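Local coordinates for uridylate kinase (Bacillus anthracis, PDB 2JJX), which catalyses the ATP-dependent phosphorylation of UMP to UDP in pyrimidine biosynthesis and has an allosteric nucleotide-binding site, at residues A[10-15]-A[162-167]; A[52-57]-A[133-138]; A[121-126]-A[157-162]; A[149-154]-A[207-212]. All blocks are in the same frame, centred on the assembly; numbering follows the deposited sequence.

Contact 1: A[10-15]-A[162-167]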
# COMPACT_ATOMS: atom_id res chain seq x y z
N ARG A 10 10.19 -37.49 -18.36
CA ARG A 10 10.88 -36.74 -19.40
C ARG A 10 11.82 -35.68 -18.80
O ARG A 10 11.85 -35.49 -17.57
CB ARG A 10 9.88 -36.09 -20.37
CG ARG A 10 8.74 -37.00 -20.84
CD ARG A 10 9.06 -37.69 -22.17
NE ARG A 10 9.99 -36.89 -22.97
CZ ARG A 10 10.58 -37.29 -24.10
NH1 ARG A 10 10.36 -38.51 -24.58
NH2 ARG A 10 11.40 -36.46 -24.74
N PRO A 11 12.64 -35.03 -19.64
CA PRO A 11 13.52 -34.01 -19.06
C PRO A 11 12.78 -32.67 -19.05
O PRO A 11 12.20 -32.24 -20.06
CB PRO A 11 14.69 -33.97 -20.05
CG PRO A 11 14.05 -34.26 -21.36
CD PRO A 11 12.83 -35.13 -21.11
N TYR A 12 12.70 -32.05 -17.88
CA TYR A 12 11.98 -30.79 -17.77
C TYR A 12 12.97 -29.63 -17.65
O TYR A 12 14.00 -29.74 -17.01
CB TYR A 12 11.09 -30.82 -16.54
CG TYR A 12 10.26 -32.07 -16.44
CD1 TYR A 12 9.21 -32.30 -17.33
CD2 TYR A 12 10.38 -32.93 -15.34
CE1 TYR A 12 8.35 -33.39 -17.19
CE2 TYR A 12 9.52 -34.03 -15.19
CZ TYR A 12 8.52 -34.26 -16.13
OH TYR A 12 7.67 -35.34 -16.02
N LYS A 13 12.60 -28.50 -18.23
CA LYS A 13 13.43 -27.31 -18.11
C LYS A 13 13.01 -26.48 -16.89
O LYS A 13 13.87 -25.85 -16.27
CB LYS A 13 13.34 -26.44 -19.37
CG LYS A 13 13.46 -27.18 -20.68
CD LYS A 13 13.96 -26.25 -21.77
CE LYS A 13 15.41 -26.54 -22.13
NZ LYS A 13 15.73 -26.01 -23.49
N ARG A 14 11.70 -26.43 -16.60
CA ARG A 14 11.14 -25.63 -15.50
C ARG A 14 10.29 -26.50 -14.60
O ARG A 14 9.45 -27.26 -15.05
CB ARG A 14 10.25 -24.51 -16.03
CG ARG A 14 10.72 -23.11 -15.68
CD ARG A 14 9.67 -22.35 -14.91
NE ARG A 14 9.09 -21.23 -15.65
CZ ARG A 14 9.76 -20.41 -16.46
NH1 ARG A 14 11.05 -20.59 -16.71
NH2 ARG A 14 9.12 -19.42 -17.05
N VAL A 15 10.43 -26.29 -13.30
CA VAL A 15 9.79 -27.17 -12.33
C VAL A 15 9.35 -26.48 -11.02
O VAL A 15 10.03 -25.60 -10.52
CB VAL A 15 10.79 -28.30 -12.06
CG1 VAL A 15 11.28 -28.28 -10.62
CG2 VAL A 15 10.24 -29.64 -12.51
N SER A 162 5.44 -23.87 -15.73
CA SER A 162 6.26 -24.99 -15.31
C SER A 162 6.01 -26.22 -16.17
O SER A 162 4.98 -26.33 -16.81
CB SER A 162 6.05 -25.26 -13.83
OG SER A 162 6.50 -24.13 -13.11
N ASP A 163 7.00 -27.10 -16.26
CA ASP A 163 6.88 -28.31 -17.07
C ASP A 163 6.28 -29.46 -16.25
O ASP A 163 5.77 -30.44 -16.80
CB ASP A 163 8.27 -28.73 -17.53
CG ASP A 163 8.74 -27.98 -18.76
OD1 ASP A 163 7.90 -27.37 -19.46
OD2 ASP A 163 9.95 -28.04 -19.07
N ALA A 164 6.42 -29.37 -14.93
CA ALA A 164 5.95 -30.41 -14.03
C ALA A 164 5.90 -29.88 -12.59
O ALA A 164 6.53 -28.88 -12.28
CB ALA A 164 6.84 -31.61 -14.13
N ILE A 165 5.12 -30.53 -11.73
CA ILE A 165 5.10 -30.18 -10.32
C ILE A 165 5.56 -31.40 -9.56
O ILE A 165 5.00 -32.47 -9.70
CB ILE A 165 3.75 -29.67 -9.80
CG1 ILE A 165 3.91 -29.25 -8.34
CG2 ILE A 165 2.74 -30.77 -9.79
CD1 ILE A 165 2.61 -29.06 -7.61
N LEU A 166 6.66 -31.28 -8.83
CA LEU A 166 7.15 -32.41 -8.07
C LEU A 166 6.66 -32.24 -6.65
O LEU A 166 6.94 -31.25 -6.00
CB LEU A 166 8.68 -32.50 -8.15
CG LEU A 166 9.33 -32.18 -9.50
CD1 LEU A 166 10.74 -31.72 -9.21
CD2 LEU A 166 9.35 -33.39 -10.38
N VAL A 167 5.78 -33.14 -6.24
CA VAL A 167 5.22 -33.11 -4.91
C VAL A 167 5.95 -34.08 -3.98
O VAL A 167 5.75 -35.29 -4.02
CB VAL A 167 3.72 -33.28 -4.95
CG1 VAL A 167 3.26 -33.52 -6.37
CG2 VAL A 167 3.27 -34.38 -4.02

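Contact 2: A[52-57]-A[133-138]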
# COMPACT_ATOMS: atom_id res chain seq x y z
N ILE A 52 18.13 -26.68 -14.46
CA ILE A 52 16.68 -26.74 -14.50
C ILE A 52 16.23 -25.57 -13.64
O ILE A 52 16.86 -25.29 -12.61
CB ILE A 52 16.20 -28.06 -13.87
CG1 ILE A 52 16.58 -29.22 -14.79
CG2 ILE A 52 14.69 -28.02 -13.65
CD1 ILE A 52 16.14 -30.55 -14.28
N GLU A 53 15.20 -24.85 -14.08
CA GLU A 53 14.71 -23.74 -13.28
C GLU A 53 13.69 -24.14 -12.22
O GLU A 53 12.77 -24.90 -12.48
CB GLU A 53 14.21 -22.60 -14.15
CG GLU A 53 14.94 -22.51 -15.43
CD GLU A 53 14.10 -21.85 -16.49
OE1 GLU A 53 12.95 -21.52 -16.18
OE2 GLU A 53 14.56 -21.67 -17.63
N VAL A 54 13.98 -23.74 -10.98
CA VAL A 54 13.22 -24.14 -9.82
C VAL A 54 12.40 -23.05 -9.14
O VAL A 54 12.92 -21.97 -8.88
CB VAL A 54 14.20 -24.77 -8.79
CG1 VAL A 54 13.51 -24.95 -7.46
CG2 VAL A 54 14.73 -26.10 -9.28
N SER A 55 11.17 -23.38 -8.77
CA SER A 55 10.30 -22.56 -7.92
C SER A 55 9.99 -23.48 -6.76
O SER A 55 9.93 -24.68 -6.95
CB SER A 55 8.98 -22.24 -8.61
OG SER A 55 9.16 -22.02 -9.99
N ILE A 56 9.77 -22.94 -5.56
CA ILE A 56 9.47 -23.78 -4.41
C ILE A 56 8.28 -23.25 -3.63
O ILE A 56 8.16 -22.04 -3.44
CB ILE A 56 10.71 -23.96 -3.51
CG1 ILE A 56 11.93 -24.34 -4.35
CG2 ILE A 56 10.45 -24.89 -2.34
CD1 ILE A 56 13.14 -24.70 -3.54
N VAL A 57 7.39 -24.15 -3.22
CA VAL A 57 6.24 -23.79 -2.39
C VAL A 57 6.28 -24.63 -1.11
O VAL A 57 6.33 -25.86 -1.16
CB VAL A 57 4.92 -23.90 -3.16
CG1 VAL A 57 3.74 -23.74 -2.24
CG2 VAL A 57 4.85 -22.85 -4.25
N GLY A 133 17.65 -17.58 -14.36
CA GLY A 133 18.29 -18.62 -13.58
C GLY A 133 18.23 -18.52 -12.06
O GLY A 133 18.93 -19.26 -11.38
N TYR A 134 17.39 -17.64 -11.52
CA TYR A 134 17.28 -17.55 -10.07
C TYR A 134 16.49 -18.72 -9.49
O TYR A 134 15.68 -19.36 -10.16
CB TYR A 134 16.56 -16.28 -9.64
CG TYR A 134 17.17 -15.00 -10.10
CD1 TYR A 134 18.39 -14.98 -10.77
CD2 TYR A 134 16.50 -13.79 -9.90
CE1 TYR A 134 18.93 -13.80 -11.24
CE2 TYR A 134 17.02 -12.61 -10.36
CZ TYR A 134 18.24 -12.61 -11.03
OH TYR A 134 18.77 -11.42 -11.46
N ILE A 135 16.62 -18.92 -8.19
CA ILE A 135 15.76 -19.86 -7.50
C ILE A 135 14.69 -19.01 -6.84
O ILE A 135 15.01 -18.01 -6.18
CB ILE A 135 16.52 -20.64 -6.46
CG1 ILE A 135 17.64 -21.43 -7.13
CG2 ILE A 135 15.56 -21.51 -5.67
CD1 ILE A 135 18.47 -22.25 -6.16
N VAL A 136 13.43 -19.33 -7.09
CA VAL A 136 12.35 -18.58 -6.49
C VAL A 136 11.50 -19.35 -5.50
O VAL A 136 11.13 -20.50 -5.74
CB VAL A 136 11.56 -17.65 -7.42
CG1 VAL A 136 12.15 -17.55 -8.82
CG2 VAL A 136 10.11 -17.93 -7.39
N ILE A 137 11.25 -18.72 -4.36
CA ILE A 137 10.44 -19.31 -3.31
C ILE A 137 9.19 -18.51 -3.11
O ILE A 137 9.23 -17.28 -3.03
CB ILE A 137 11.21 -19.45 -2.00
CG1 ILE A 137 12.57 -20.13 -2.26
CG2 ILE A 137 10.38 -20.22 -0.98
CD1 ILE A 137 13.29 -20.56 -0.99
N PHE A 138 8.08 -19.23 -3.07
CA PHE A 138 6.78 -18.61 -2.89
C PHE A 138 6.24 -18.91 -1.50
O PHE A 138 6.07 -20.07 -1.11
CB PHE A 138 5.83 -19.17 -3.92
CG PHE A 138 6.26 -18.92 -5.35
CD1 PHE A 138 6.47 -19.97 -6.22
CD2 PHE A 138 6.28 -17.63 -5.85
CE1 PHE A 138 6.75 -19.75 -7.52
CE2 PHE A 138 6.49 -17.40 -7.19
CZ PHE A 138 6.78 -18.46 -8.01
O HOH W 1 16.45 -21.84 -11.40

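Contact 3: A[121-126]-A[157-162]. With ATP (adenosine-5'-triphosphate), chain F; ATP (adenosine-5'-triphosphate), chain D.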
# COMPACT_ATOMS: atom_id res chain seq x y z
N TYR A 121 4.84 -10.50 -4.45
CA TYR A 121 4.78 -11.41 -5.59
C TYR A 121 4.18 -10.75 -6.80
O TYR A 121 3.03 -10.33 -6.77
CB TYR A 121 3.89 -12.59 -5.29
CG TYR A 121 3.54 -13.35 -6.55
CD1 TYR A 121 4.50 -14.11 -7.19
CD2 TYR A 121 2.26 -13.31 -7.09
CE1 TYR A 121 4.18 -14.90 -8.28
CE2 TYR A 121 1.92 -14.07 -8.21
CZ TYR A 121 2.89 -14.89 -8.79
OH TYR A 121 2.63 -15.64 -9.92
N ILE A 122 4.92 -10.80 -7.90
CA ILE A 122 4.42 -10.32 -9.18
C ILE A 122 4.82 -11.32 -10.25
O ILE A 122 5.99 -11.71 -10.39
CB ILE A 122 4.90 -8.92 -9.52
CG1 ILE A 122 4.23 -7.90 -8.60
CG2 ILE A 122 4.64 -8.62 -10.98
CD1 ILE A 122 5.09 -6.69 -8.34
N ARG A 123 3.82 -11.77 -10.98
CA ARG A 123 3.97 -12.86 -11.91
C ARG A 123 5.12 -12.72 -12.87
O ARG A 123 6.09 -13.49 -12.82
CB ARG A 123 2.65 -13.01 -12.65
CG ARG A 123 2.79 -13.68 -13.95
CD ARG A 123 2.20 -15.06 -13.91
NE ARG A 123 2.33 -15.70 -15.21
CZ ARG A 123 2.08 -15.09 -16.36
NH1 ARG A 123 1.65 -13.84 -16.39
NH2 ARG A 123 2.22 -15.76 -17.50
N LEU A 124 5.00 -11.76 -13.77
CA LEU A 124 6.02 -11.54 -14.79
C LEU A 124 7.41 -11.32 -14.22
O LEU A 124 8.41 -11.64 -14.88
CB LEU A 124 5.61 -10.43 -15.74
CG LEU A 124 4.12 -10.60 -16.06
CD1 LEU A 124 3.21 -9.89 -15.04
CD2 LEU A 124 3.78 -10.24 -17.50
N ARG A 125 7.48 -10.84 -12.98
CA ARG A 125 8.76 -10.69 -12.29
C ARG A 125 9.28 -12.07 -11.91
O ARG A 125 10.49 -12.35 -11.96
CB ARG A 125 8.60 -9.87 -11.00
CG ARG A 125 9.47 -8.64 -10.92
CD ARG A 125 9.62 -8.10 -9.51
NE ARG A 125 11.01 -7.85 -9.14
CZ ARG A 125 11.96 -7.40 -9.96
NH1 ARG A 125 11.71 -7.14 -11.24
NH2 ARG A 125 13.19 -7.20 -9.49
N ALA A 126 8.36 -12.93 -11.51
CA ALA A 126 8.73 -14.25 -11.04
C ALA A 126 9.22 -15.04 -12.22
O ALA A 126 10.22 -15.75 -12.12
CB ALA A 126 7.50 -14.92 -10.43
N ALA A 157 2.58 -23.11 -10.30
CA ALA A 157 3.30 -23.90 -11.31
C ALA A 157 2.80 -23.47 -12.70
O ALA A 157 3.59 -23.04 -13.54
CB ALA A 157 3.09 -25.44 -11.10
N ILE A 158 1.49 -23.53 -12.91
CA ILE A 158 0.89 -23.14 -14.19
C ILE A 158 1.24 -21.69 -14.54
O ILE A 158 1.74 -21.39 -15.62
CB ILE A 158 -0.63 -23.41 -14.25
CG1 ILE A 158 -0.97 -24.88 -14.01
CG2 ILE A 158 -1.24 -22.93 -15.55
CD1 ILE A 158 -2.39 -25.08 -13.56
N GLU A 159 1.05 -20.78 -13.59
CA GLU A 159 1.37 -19.37 -13.80
C GLU A 159 2.82 -19.20 -14.29
O GLU A 159 3.16 -18.26 -15.00
CB GLU A 159 1.22 -18.61 -12.47
CG GLU A 159 -0.14 -17.96 -12.23
CD GLU A 159 -0.21 -17.28 -10.86
OE1 GLU A 159 0.02 -17.95 -9.84
OE2 GLU A 159 -0.50 -16.06 -10.79
N MET A 160 3.69 -20.08 -13.82
CA MET A 160 5.10 -19.94 -14.09
C MET A 160 5.53 -20.71 -15.34
O MET A 160 6.67 -20.63 -15.78
CB MET A 160 5.90 -20.36 -12.84
CG MET A 160 7.16 -19.55 -12.61
SD MET A 160 6.92 -17.95 -11.87
CE MET A 160 5.45 -17.39 -12.54
N ASN A 161 4.56 -21.38 -15.97
CA ASN A 161 4.77 -22.11 -17.22
C ASN A 161 5.69 -23.25 -16.88
O ASN A 161 6.67 -23.50 -17.58
CB ASN A 161 5.48 -21.26 -18.27
CG ASN A 161 4.63 -20.14 -18.82
OD1 ASN A 161 3.50 -19.91 -18.38
ND2 ASN A 161 5.20 -19.37 -19.74
N SER A 162 5.44 -23.87 -15.73
CA SER A 162 6.26 -24.99 -15.31
C SER A 162 6.01 -26.22 -16.17
O SER A 162 4.98 -26.33 -16.81
CB SER A 162 6.05 -25.26 -13.83
OG SER A 162 6.50 -24.13 -13.11
PG ATP F . 14.30 -5.71 -18.57
O1G ATP F . 14.71 -5.34 -19.98
O2G ATP F . 15.25 -6.78 -18.03
O3G ATP F . 12.88 -6.25 -18.63
PB ATP F . 14.53 -4.24 -16.09
O1B ATP F . 14.97 -2.79 -15.76
O2B ATP F . 15.51 -5.25 -15.45
O3B ATP F . 14.39 -4.42 -17.66
PA ATP F . 12.52 -3.92 -14.20
O1A ATP F . 11.80 -2.71 -14.82
O2A ATP F . 13.59 -3.47 -13.18
O3A ATP F . 13.15 -4.56 -15.47
O5' ATP F . 11.47 -4.99 -13.59
C5' ATP F . 11.25 -6.15 -14.42
C4' ATP F . 9.79 -6.62 -14.57
O4' ATP F . 8.83 -6.04 -13.64
C3' ATP F . 9.20 -6.57 -15.97
O3' ATP F . 8.67 -7.82 -16.37
C2' ATP F . 8.11 -5.51 -15.92
O2' ATP F . 7.00 -6.02 -16.69
C1' ATP F . 7.85 -5.28 -14.41
N9 ATP F . 6.47 -5.32 -13.88
C8 ATP F . 5.39 -5.96 -14.43
N7 ATP F . 4.27 -5.80 -13.74
C5 ATP F . 4.63 -5.01 -12.68
C6 ATP F . 3.89 -4.49 -11.60
N6 ATP F . 2.56 -4.72 -11.41
N1 ATP F . 4.52 -3.72 -10.68
C2 ATP F . 5.83 -3.49 -10.85
N3 ATP F . 6.64 -3.93 -11.84
C4 ATP F . 5.98 -4.69 -12.74
PG ATP D . 20.49 -7.93 -9.66
O1G ATP D . 20.78 -9.14 -10.53
O2G ATP D . 21.76 -7.69 -8.87
O3G ATP D . 19.33 -8.24 -8.72
PB ATP D . 18.98 -5.55 -10.51
O1B ATP D . 18.23 -5.58 -11.87
O2B ATP D . 19.62 -4.14 -10.35
O3B ATP D . 20.17 -6.62 -10.53
PA ATP D . 16.58 -6.40 -8.99
O1A ATP D . 16.70 -7.92 -8.70
O2A ATP D . 15.60 -6.21 -10.18
O3A ATP D . 18.02 -5.81 -9.27
O5' ATP D . 15.95 -5.63 -7.70
C5' ATP D . 16.86 -5.05 -6.75
C4' ATP D . 16.51 -5.61 -5.36
O4' ATP D . 15.10 -5.38 -5.04
C3' ATP D . 16.82 -7.09 -5.15
O3' ATP D . 18.13 -7.31 -4.61
C2' ATP D . 15.73 -7.57 -4.18
O2' ATP D . 16.28 -7.44 -2.85
C1' ATP D . 14.56 -6.61 -4.45
N9 ATP D . 13.57 -6.48 -3.37
C8 ATP D . 13.66 -7.01 -2.10
N7 ATP D . 12.61 -6.76 -1.35
C5 ATP D . 11.79 -6.03 -2.18
C6 ATP D . 10.53 -5.46 -1.94
N6 ATP D . 9.91 -5.62 -0.73
N1 ATP D . 9.93 -4.77 -2.95
C2 ATP D . 10.58 -4.63 -4.14
N3 ATP D . 11.79 -5.14 -4.47
C4 ATP D . 12.35 -5.83 -3.44

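Contact 4: A[149-154]-A[207-212]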
# COMPACT_ATOMS: atom_id res chain seq x y z
N THR A 149 -1.79 -26.22 0.86
CA THR A 149 -0.57 -25.94 0.11
C THR A 149 -0.65 -26.48 -1.32
O THR A 149 -0.02 -25.95 -2.22
CB THR A 149 0.62 -26.59 0.84
OG1 THR A 149 0.60 -26.25 2.23
CG2 THR A 149 1.94 -26.16 0.24
N ASP A 150 -1.32 -27.62 -1.51
CA ASP A 150 -1.38 -28.30 -2.81
C ASP A 150 -1.84 -27.37 -3.90
O ASP A 150 -1.18 -27.25 -4.93
CB ASP A 150 -2.34 -29.49 -2.78
CG ASP A 150 -2.04 -30.46 -1.64
OD1 ASP A 150 -1.04 -30.29 -0.91
OD2 ASP A 150 -2.83 -31.41 -1.46
N TYR A 151 -3.02 -26.78 -3.70
CA TYR A 151 -3.68 -25.95 -4.71
C TYR A 151 -2.88 -24.77 -5.21
O TYR A 151 -2.75 -24.59 -6.43
CB TYR A 151 -5.06 -25.50 -4.23
CG TYR A 151 -5.81 -24.71 -5.28
CD1 TYR A 151 -6.48 -25.36 -6.32
CD2 TYR A 151 -5.70 -23.33 -5.34
CE1 TYR A 151 -7.04 -24.65 -7.37
CE2 TYR A 151 -6.26 -22.61 -6.38
CZ TYR A 151 -6.95 -23.27 -7.38
OH TYR A 151 -7.56 -22.55 -8.40
N PRO A 152 -2.45 -23.87 -4.30
CA PRO A 152 -1.67 -22.71 -4.71
C PRO A 152 -0.39 -23.07 -5.42
O PRO A 152 0.25 -22.23 -6.06
CB PRO A 152 -1.28 -22.09 -3.37
CG PRO A 152 -2.26 -22.61 -2.36
CD PRO A 152 -3.19 -23.56 -3.06
N SER A 153 0.13 -24.24 -5.08
CA SER A 153 1.42 -24.64 -5.59
C SER A 153 1.21 -25.07 -7.02
O SER A 153 2.02 -24.75 -7.88
CB SER A 153 2.05 -25.73 -4.71
OG SER A 153 1.39 -26.95 -4.94
N VAL A 154 0.07 -25.68 -7.33
CA VAL A 154 -0.19 -26.01 -8.73
C VAL A 154 -0.54 -24.77 -9.52
O VAL A 154 -0.17 -24.62 -10.69
CB VAL A 154 -1.12 -27.20 -8.99
CG1 VAL A 154 -1.67 -27.81 -7.73
CG2 VAL A 154 -2.20 -26.82 -9.94
N GLN A 207 -8.46 -32.42 -4.35
CA GLN A 207 -9.20 -32.59 -5.58
C GLN A 207 -9.02 -31.30 -6.40
O GLN A 207 -8.68 -31.35 -7.59
CB GLN A 207 -10.69 -32.84 -5.28
CG GLN A 207 -10.94 -34.23 -4.70
CD GLN A 207 -12.41 -34.61 -4.52
OE1 GLN A 207 -13.25 -34.34 -5.39
NE2 GLN A 207 -12.69 -35.37 -3.47
N ALA A 208 -9.23 -30.16 -5.75
CA ALA A 208 -9.15 -28.87 -6.46
C ALA A 208 -7.80 -28.66 -7.15
O ALA A 208 -7.73 -28.08 -8.24
CB ALA A 208 -9.44 -27.72 -5.53
N ALA A 209 -6.74 -29.14 -6.52
CA ALA A 209 -5.40 -28.97 -7.07
C ALA A 209 -5.21 -29.92 -8.25
O ALA A 209 -4.68 -29.55 -9.28
CB ALA A 209 -4.37 -29.20 -6.00
N LEU A 210 -5.78 -31.10 -8.10
CA LEU A 210 -5.79 -32.17 -9.08
C LEU A 210 -6.52 -31.76 -10.35
O LEU A 210 -6.08 -32.04 -11.46
CB LEU A 210 -6.59 -33.32 -8.46
CG LEU A 210 -6.16 -34.73 -8.82
CD1 LEU A 210 -7.16 -35.25 -9.87
CD2 LEU A 210 -4.73 -34.60 -9.36
N LEU A 211 -7.70 -31.18 -10.17
CA LEU A 211 -8.55 -30.76 -11.27
C LEU A 211 -7.85 -29.68 -12.07
O LEU A 211 -7.90 -29.69 -13.29
CB LEU A 211 -9.86 -30.20 -10.71
CG LEU A 211 -11.09 -31.12 -10.60
CD1 LEU A 211 -10.76 -32.60 -10.33
CD2 LEU A 211 -12.11 -30.58 -9.61
N LEU A 212 -7.23 -28.75 -11.38
CA LEU A 212 -6.54 -27.62 -11.98
C LEU A 212 -5.44 -28.14 -12.88
O LEU A 212 -5.32 -27.76 -14.05
CB LEU A 212 -5.89 -26.78 -10.88
CG LEU A 212 -5.92 -25.28 -11.13
CD1 LEU A 212 -4.70 -24.65 -10.52
CD2 LEU A 212 -6.04 -24.99 -12.62

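Contact 1: A[10-15]-A[162-167]
Tyr-12 and Asp-163 both carry CG beside their own backbone N, anti to the carbonyl carbon (chi1 -48° and -83°). The two side chains slide past each other in opposite directions. Tyr-12 CB meets Asp-163 CB at 3.6 Å. Beyond Asp-163, the methyl of Ala-164 sits over one face of the Tyr-12 ring. Ala-164 CB lies 3.7 Å from the centre of that ring, almost on its normal, which makes a CH-pi contact. The carbonyl O of Arg-10, a poorly ordered residue, is modelled over the opposite face. The phenol OH is hydrogen-bonded to His-221. These residues lie on or just before two neighbouring parallel strands, 14-19 and 164-169, of the central sheet of the amino acid kinase fold. Asp-163 OD2 receives two backbone N-H groups. Lys-13 N gives a 2.8 Å hydrogen bond to the anti lone pair of Asp-163 OD2. A weak bond from Arg-14 N reaches the same oxygen. Asp-163 N returns a 2.7 Å bond to Arg-14 O and stands above the carbonyl plane. Further along, Val-15 and Leu-166 cross at about a right angle, with Val-15 CG1 3.8 Å from Leu-166 CD1. Leu-166 also packs on Met-231 and Ile-234 of helix 230-235.

Contact 2: A[52-57]-A[133-138]
Ser-55 and Ile-56 pair in parallel with Val-136 and Ile-137, and this is the close part of the contact. Three backbone hydrogen bonds hold it. Val-136 N binds Val-54 O at 3.2 Å. Ile-56 N binds Val-136 O at 2.8 Å. Phe-138 N binds Ile-56 O, also at 2.8 Å. The CG of Phe-138 sits beside its backbone N (chi1 -60°). Phe-138 CE1 is 3.5 Å from Ser-55 CB, and Val-57 CG2 comes to the ring edge. Val-136 CG2 packs over one ring face, offset toward the rim. At the other end the strands part. Val-54 CG1 and Ile-135 CG2 are 4.4 Å apart, and a water joins the backbones there. It accepts from Val-54 N and donates to Tyr-134 O. Gly-133 is exposed, with the positive phi of a Schellman motif that ends helix 123-131. Tyr-134 starts away from strand 53-58, and its side chain touches a bound ATP. Ile-56 and Ile-137 face helix 76-101, and Ile-56 also meets helix 34-48. Ser-55, Val-57 and Phe-138 face helix 150-160. Strand 14-19 is the next parallel strand beyond 53-58.

Contact 3: A[121-126]-A[157-162]
Arg-123 NE donates a 2.7 Å hydrogen bond to the backbone O of Glu-159, nearly straight at 170°. The oxygen lies in the guanidinium plane, and the donor is tilted modestly from the carbonyl plane. CG of Arg-123 is anti to the backbone N (chi1 157°). The chain then bends at chi2, and Arg-123 CD packs 4.0 Å from Glu-159 CB. The NH2 of Arg-123 makes a salt bridge to Asp-75 of a neighbouring subunit. Tyr-121 OH makes a weak hydrogen bond to Glu-159 OE2, which lies at the ring edge. The other oxygen, OE1, is in a salt bridge with Arg-156. The contact joins the first turn of helix 123-131, with Ile-122 at the N-cap position, to the last turn of helix 150-160. That second helix ends in a Schellman motif with Asn-161 at positive phi. Ala-157 O there accepts from Met-160 N, Ser-162 N and Ser-162 OG. Between the helices, Met-160 bends, and Met-160 SD lies 3.4 Å from Ala-126 CB. On the far side of helix 123-131, nucleotide is bound, consistent with the allosteric nucleotide site of this enzyme. Arg-125 NH2 donates a 2.7 Å hydrogen bond to O2A of ATP chain D. Arg-125 NH1 comes within 3.2 Å of O5' of ATP chain F, and Ile-122 CD1 approaches N1 of the latter at 3.8 Å.

Contact 4: A[149-154]-A[207-212]
Ala-209 CB fits against the backbone of Tyr-151, 3.6 Å from Tyr-151 CA, where two helices of the alpha/beta amino acid kinase fold run nearly parallel. The axes of the segments 150-154 and 207-212 come within 8.2 Å of each other, and their directions differ by 20°. The small side chain of Ala-209 is consistent with this closeness, with Tyr-151 CA only 4.2 Å from Ala-209 CA. Ala-209 CB is also 3.8 Å from Asp-150 CB. One turn on, Leu-212 CD1 meets Val-154 CG2. These two side chains slide past each other in opposite directions. The Tyr-151 ring extends past the same seam. Its CG is anti to the backbone N (chi1 -177°). The ring turns an edge to the other helix, with the backbone around Ala-208 and Ala-209 N near its plane. Tyr-151 CD1 lies 3.9 Å from Ala-208 CB. Tyr-151 CE1 lies 3.9 Å from Leu-212 CD1. Tyr-151 and Leu-212 cross at about a right angle. The side chains that meet are mostly apolar. Around this first shell, Leu-212 packs further along helix 150-160 on Gln-155 and Ile-158. It also meets Phe-146 of a neighbouring subunit. Gln-207 and Leu-211 pack on Leu-211 and Gln-207 of that subunit, which places the second helix at a subunit interface. On the side toward the sheet, Ser-153 rests on Leu-16, Lys-18 and Val-57. Asp-150 OD2 accepts a hydrogen bond from the backbone N of Asp-206, just before helix 207-216.

Overall arrangement
From the N terminus, segment 10-15 leads into strand 14-19, the first strand, and contact 1 closes its long loop at strand 164-169. Contacts 2 and 3 both lie within that loop. Contact 2 joins strands 53-58 and 135-139. Contact 3 starts inside it at 121-126 and ends beyond it at 157-162, so the two cross. Contact 4 opens at 149-154, after contact 2 has closed, and reaches 207-212. It therefore crosses contacts 1 and 3. Contacts 1 and 2 bind four strands of one sheet. Contacts 3 and 4 share helix 150-160, tying it to helices 123-131 and 207-216. Phe-138 of contact 2 packs on Tyr-121 and Met-160 of contact 3.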